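Side-chain contacts in gifsy-2 prophage ATP-binding sugar transporter-like protein (Salmonella typhimurium LT2, PDB 2PP6), which is a prophage-encoded beta-barrel protein of unestablished function that may bind ATP and take part in sugar transport: residues A[27-31]-A[32-36]; A[35-38]-A[39-43]. All coordinates share one frame; numbering follows the deposited sequence.

Interaction 1: residues A[27-31]-A[32-36]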
loop_
_atom_site.group_PDB
_atom_site.type_symbol
_atom_site.label_atom_id
_atom_site.label_comp_id
_atom_site.label_asym_id
_atom_site.label_seq_id
_atom_site.Cartn_x
_atom_site.Cartn_y
_atom_site.Cartn_z
ATOM N N VAL A 27 -5.270 9.170 25.765
ATOM C CA VAL A 27 -5.321 8.425 27.001
ATOM C C VAL A 27 -4.078 8.659 27.841
ATOM O O VAL A 27 -3.016 8.972 27.310
ATOM C CB VAL A 27 -5.493 6.925 26.637
ATOM C CG1 VAL A 27 -4.282 6.107 27.065
ATOM C CG2 VAL A 27 -6.772 6.409 27.197
ATOM N N ASN A 28 -4.204 8.510 29.154
ATOM C CA ASN A 28 -3.065 8.723 30.023
ATOM C C ASN A 28 -2.563 7.399 30.570
ATOM O O ASN A 28 -3.319 6.661 31.201
ATOM C CB ASN A 28 -3.443 9.666 31.169
ATOM C CG ASN A 28 -2.237 10.118 31.975
ATOM O OD1 ASN A 28 -1.646 9.338 32.734
ATOM N ND2 ASN A 28 -1.857 11.387 31.809
ATOM N N ILE A 29 -1.288 7.104 30.307
ATOM C CA ILE A 29 -0.640 5.879 30.766
ATOM C C ILE A 29 0.528 6.238 31.664
ATOM O O ILE A 29 1.466 6.891 31.245
ATOM C CB ILE A 29 -0.108 5.045 29.600
ATOM C CG1 ILE A 29 -1.285 4.509 28.768
ATOM C CG2 ILE A 29 0.763 3.922 30.130
ATOM C CD1 ILE A 29 -0.887 3.543 27.652
ATOM N N ASN A 30 0.460 5.795 32.908
ATOM C CA ASN A 30 1.486 6.091 33.889
ATOM C C ASN A 30 1.963 7.543 33.867
ATOM O O ASN A 30 3.154 7.819 33.883
ATOM C CB ASN A 30 2.674 5.156 33.726
ATOM C CG ASN A 30 3.519 5.114 34.963
ATOM O OD1 ASN A 30 2.988 5.055 36.071
ATOM N ND2 ASN A 30 4.832 5.144 34.797
ATOM N N GLY A 31 1.024 8.475 33.826
ATOM C CA GLY A 31 1.398 9.878 33.845
ATOM C C GLY A 31 1.690 10.539 32.516
ATOM O O GLY A 31 1.902 11.745 32.487
ATOM N N THR A 32 1.712 9.773 31.426
ATOM C CA THR A 32 1.985 10.334 30.108
ATOM C C THR A 32 0.781 10.206 29.176
ATOM O O THR A 32 0.189 9.132 29.046
ATOM C CB THR A 32 3.169 9.622 29.417
ATOM O OG1 THR A 32 4.275 9.502 30.317
ATOM C CG2 THR A 32 3.615 10.409 28.210
ATOM N N ASP A 33 0.432 11.305 28.521
ATOM C CA ASP A 33 -0.681 11.287 27.591
ATOM C C ASP A 33 -0.226 10.693 26.266
ATOM O O ASP A 33 0.890 10.939 25.826
ATOM C CB ASP A 33 -1.217 12.694 27.399
ATOM C CG ASP A 33 -1.799 13.261 28.677
ATOM O OD1 ASP A 33 -2.533 12.517 29.379
ATOM O OD2 ASP A 33 -1.529 14.448 28.975
ATOM N N CYS A 34 -1.080 9.893 25.644
ATOM C CA CYS A 34 -0.736 9.257 24.375
ATOM C C CYS A 34 -1.959 8.733 23.617
ATOM O O CYS A 34 -3.067 8.713 24.146
ATOM C CB CYS A 34 0.233 8.107 24.626
ATOM S SG CYS A 34 -0.418 6.888 25.759
ATOM N N ILE A 35 -1.751 8.300 22.381
ATOM C CA ILE A 35 -2.860 7.820 21.572
ATOM C C ILE A 35 -2.953 6.304 21.521
ATOM O O ILE A 35 -1.969 5.576 21.323
ATOM C CB ILE A 35 -2.814 8.412 20.115
ATOM C CG1 ILE A 35 -3.426 9.814 20.090
ATOM C CG2 ILE A 35 -3.666 7.568 19.162
ATOM C CD1 ILE A 35 -2.867 10.770 21.068
ATOM N N VAL A 36 -4.167 5.822 21.675
ATOM C CA VAL A 36 -4.353 4.396 21.686
ATOM C C VAL A 36 -5.550 4.069 20.796
ATOM O O VAL A 36 -6.399 4.920 20.556
ATOM C CB VAL A 36 -4.554 3.968 23.173
ATOM C CG1 VAL A 36 -5.989 3.548 23.430
ATOM C CG2 VAL A 36 -3.536 2.912 23.546
HETATM O O HOH W 1 4.687 6.285 31.051
HETATM O O HOH W 2 5.043 12.382 31.153
#

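Interaction 2: residues A[35-38]-A[39-43]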
loop_
_atom_site.group_PDB
_atom_site.type_symbol
_atom_site.label_atom_id
_atom_site.label_comp_id
_atom_site.label_asym_id
_atom_site.label_seq_id
_atom_site.Cartn_x
_atom_site.Cartn_y
_atom_site.Cartn_z
ATOM N N ILE A 35 -1.751 8.300 22.381
ATOM C CA ILE A 35 -2.860 7.820 21.572
ATOM C C ILE A 35 -2.953 6.304 21.521
ATOM O O ILE A 35 -1.969 5.576 21.323
ATOM C CB ILE A 35 -2.814 8.412 20.115
ATOM C CG1 ILE A 35 -3.426 9.814 20.090
ATOM C CG2 ILE A 35 -3.666 7.568 19.162
ATOM C CD1 ILE A 35 -2.867 10.770 21.068
ATOM N N VAL A 36 -4.167 5.822 21.675
ATOM C CA VAL A 36 -4.353 4.396 21.686
ATOM C C VAL A 36 -5.550 4.069 20.796
ATOM O O VAL A 36 -6.399 4.920 20.556
ATOM C CB VAL A 36 -4.554 3.968 23.173
ATOM C CG1 VAL A 36 -5.989 3.548 23.430
ATOM C CG2 VAL A 36 -3.536 2.912 23.546
ATOM N N VAL A 37 -5.614 2.862 20.267
ATOM C CA VAL A 37 -6.762 2.512 19.441
ATOM C C VAL A 37 -7.346 1.208 19.960
ATOM O O VAL A 37 -6.613 0.238 20.179
ATOM C CB VAL A 37 -6.375 2.376 17.940
ATOM C CG1 VAL A 37 -7.551 1.854 17.139
ATOM C CG2 VAL A 37 -5.943 3.742 17.388
ATOM N N GLU A 38 -8.660 1.200 20.185
ATOM C CA GLU A 38 -9.345 0.013 20.677
ATOM C C GLU A 38 -9.165 -1.139 19.699
ATOM O O GLU A 38 -9.225 -0.948 18.482
ATOM C CB GLU A 38 -10.825 0.310 20.896
ATOM C CG GLU A 38 -11.025 1.399 21.933
ATOM C CD GLU A 38 -12.261 1.191 22.801
ATOM O OE1 GLU A 38 -12.384 0.110 23.430
ATOM O OE2 GLU A 38 -13.104 2.115 22.862
ATOM N N SER A 39 -8.928 -2.333 20.235
ATOM C CA SER A 39 -8.714 -3.506 19.395
ATOM C C SER A 39 -9.922 -3.871 18.565
ATOM O O SER A 39 -9.814 -4.623 17.607
ATOM C CB SER A 39 -8.296 -4.698 20.248
ATOM O OG SER A 39 -6.959 -4.536 20.698
ATOM N N ASP A 40 -11.077 -3.337 18.931
ATOM C CA ASP A 40 -12.295 -3.612 18.186
ATOM C C ASP A 40 -12.047 -3.229 16.733
ATOM O O ASP A 40 -12.324 -4.000 15.829
ATOM C CB ASP A 40 -13.452 -2.785 18.745
ATOM C CG ASP A 40 -13.515 -2.818 20.265
ATOM O OD1 ASP A 40 -14.451 -2.215 20.834
ATOM O OD2 ASP A 40 -12.632 -3.441 20.896
ATOM N N PHE A 41 -11.496 -2.038 16.534
ATOM C CA PHE A 41 -11.207 -1.498 15.209
ATOM C C PHE A 41 -10.090 -2.174 14.418
ATOM O O PHE A 41 -9.913 -1.873 13.238
ATOM C CB PHE A 41 -10.838 -0.024 15.332
ATOM C CG PHE A 41 -11.906 0.824 15.944
ATOM C CD1 PHE A 41 -12.955 1.307 15.172
ATOM C CD2 PHE A 41 -11.862 1.148 17.294
ATOM C CE1 PHE A 41 -13.943 2.099 15.738
ATOM C CE2 PHE A 41 -12.845 1.939 17.868
ATOM C CZ PHE A 41 -13.884 2.416 17.090
ATOM N N LEU A 42 -9.342 -3.082 15.032
ATOM C CA LEU A 42 -8.215 -3.701 14.335
ATOM C C LEU A 42 -8.236 -5.231 14.216
ATOM O O LEU A 42 -7.727 -5.796 13.242
ATOM C CB LEU A 42 -6.918 -3.269 15.031
ATOM C CG LEU A 42 -6.863 -1.836 15.595
ATOM C CD1 LEU A 42 -5.817 -1.750 16.689
ATOM C CD2 LEU A 42 -6.569 -0.838 14.491
ATOM N N ALA A 43 -8.808 -5.896 15.215
ATOM C CA ALA A 43 -8.883 -7.352 15.231
ATOM C C ALA A 43 -9.649 -7.870 14.017
ATOM O O ALA A 43 -9.696 -9.076 13.765
ATOM C CB ALA A 43 -9.552 -7.824 16.521
#

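Interaction 1: residues A[27-31]-A[32-36]
N28 and D33 face each other on one side of a tight beta hairpin, and the amide of N28 reaches across to the carboxylate. N28 ND2 donates to D33 OD1 at 2.8 Å, and the two flat groups stand nearly perpendicular, with 79° between their planes. ND2 comes to OD1 from above the carboxylate plane, 50° out of it. With CG anti to its own backbone N (chi1 -170°), N28 carries its amide across; the amide's rotation then puts ND2 toward D33 and OD1 toward the turn, where G31 N makes a weak bond to it.

On the other face V27, I29 and C34 form an apolar patch, with T32 at its turn end. I29 lays CG1 and CD1 against C34 SG, CD1 at 3.9 Å, while V27 CG1 approaches the same sulfur from two residues back, 4.2 Å away. These buried side chains probably face the barrel interior, since I29 also meets V57 and V70, and V27 meets L72.

Between the faces runs the antiparallel pairing: V27 and C34 exchange two backbone bonds, and so do I29 and T32, with I29 N to T32 O at 2.8 Å. N30 and G31 close the type I' turn, well suited to two-residue beta hairpins. Beyond it, T32 OG1 shares one water weakly with I29 O. With D33 so near, the N28 amide is probably polarised and its flip fixed.

Interaction 2: residues A[35-38]-A[39-43]
S39 O is gripped by two backbone donors, L42 N at 3.0 Å and A43 N at 2.9 Å, and the two bonds close a short turn just after the strand, although A43 is poorly ordered. One step earlier E38 O takes a weak bond from F41 N, 3.2 Å long. The same E38 O lies at the edge of the F41 ring, in its plane, 3.6 Å from F41 CD2.

E38 CB also lies near the ring, 3.8 Å from F41 CD2. E38 and D40 then run side by side in the same direction, their carboxylate planes 51° apart and E38 OE1 4.1 Å from D40 OD1. The two like charges would probably repel mildly, though D40 is poorly ordered and its position uncertain. E38 OE2 forms a salt bridge with R73 and OE1 has a long, weak ion pair with K53, so the acid of E38 is probably kept ionised.

In the fold this is where strand 32-38 of the barrel ends and passes into the 3-10 segment 39-41. On the side facing helix 2-23, V37 turns CG1 anti to its backbone N (chi1 173°) and meets L42 at about a right angle, with V37 CG1 3.9 Å from L42 CD2 and L42 CD1 nearly as close. F41 CB lies 4.2 Å from V37 CG1. F23 packs on V37 and sets its ring nearly parallel to that of F41, I19 packs on L42, and across the subunit boundary S1 and A5 of a second copy of the protein rest on F41 and L42 respectively.

Overall arrangement
Interactions 1 and 2 follow one another along the chain and share I35 and V36, with their centres about 15 Å apart. Both use strand 32-38, which lies between strands 25-29 and 53-57 in the closed antiparallel barrel. Interaction 1 covers the hairpin turn at which this strand starts, and interaction 2 the 3-10 segment at which it finishes. They make no further touch, so the strand itself is the link. The two ends also differ in surroundings: no other subunit of the assembly reaches the hairpin, whereas the 35-43 end sits beside helix 2-23 and touches a second subunit. One strand thus runs from a barrel turn to a subunit interface.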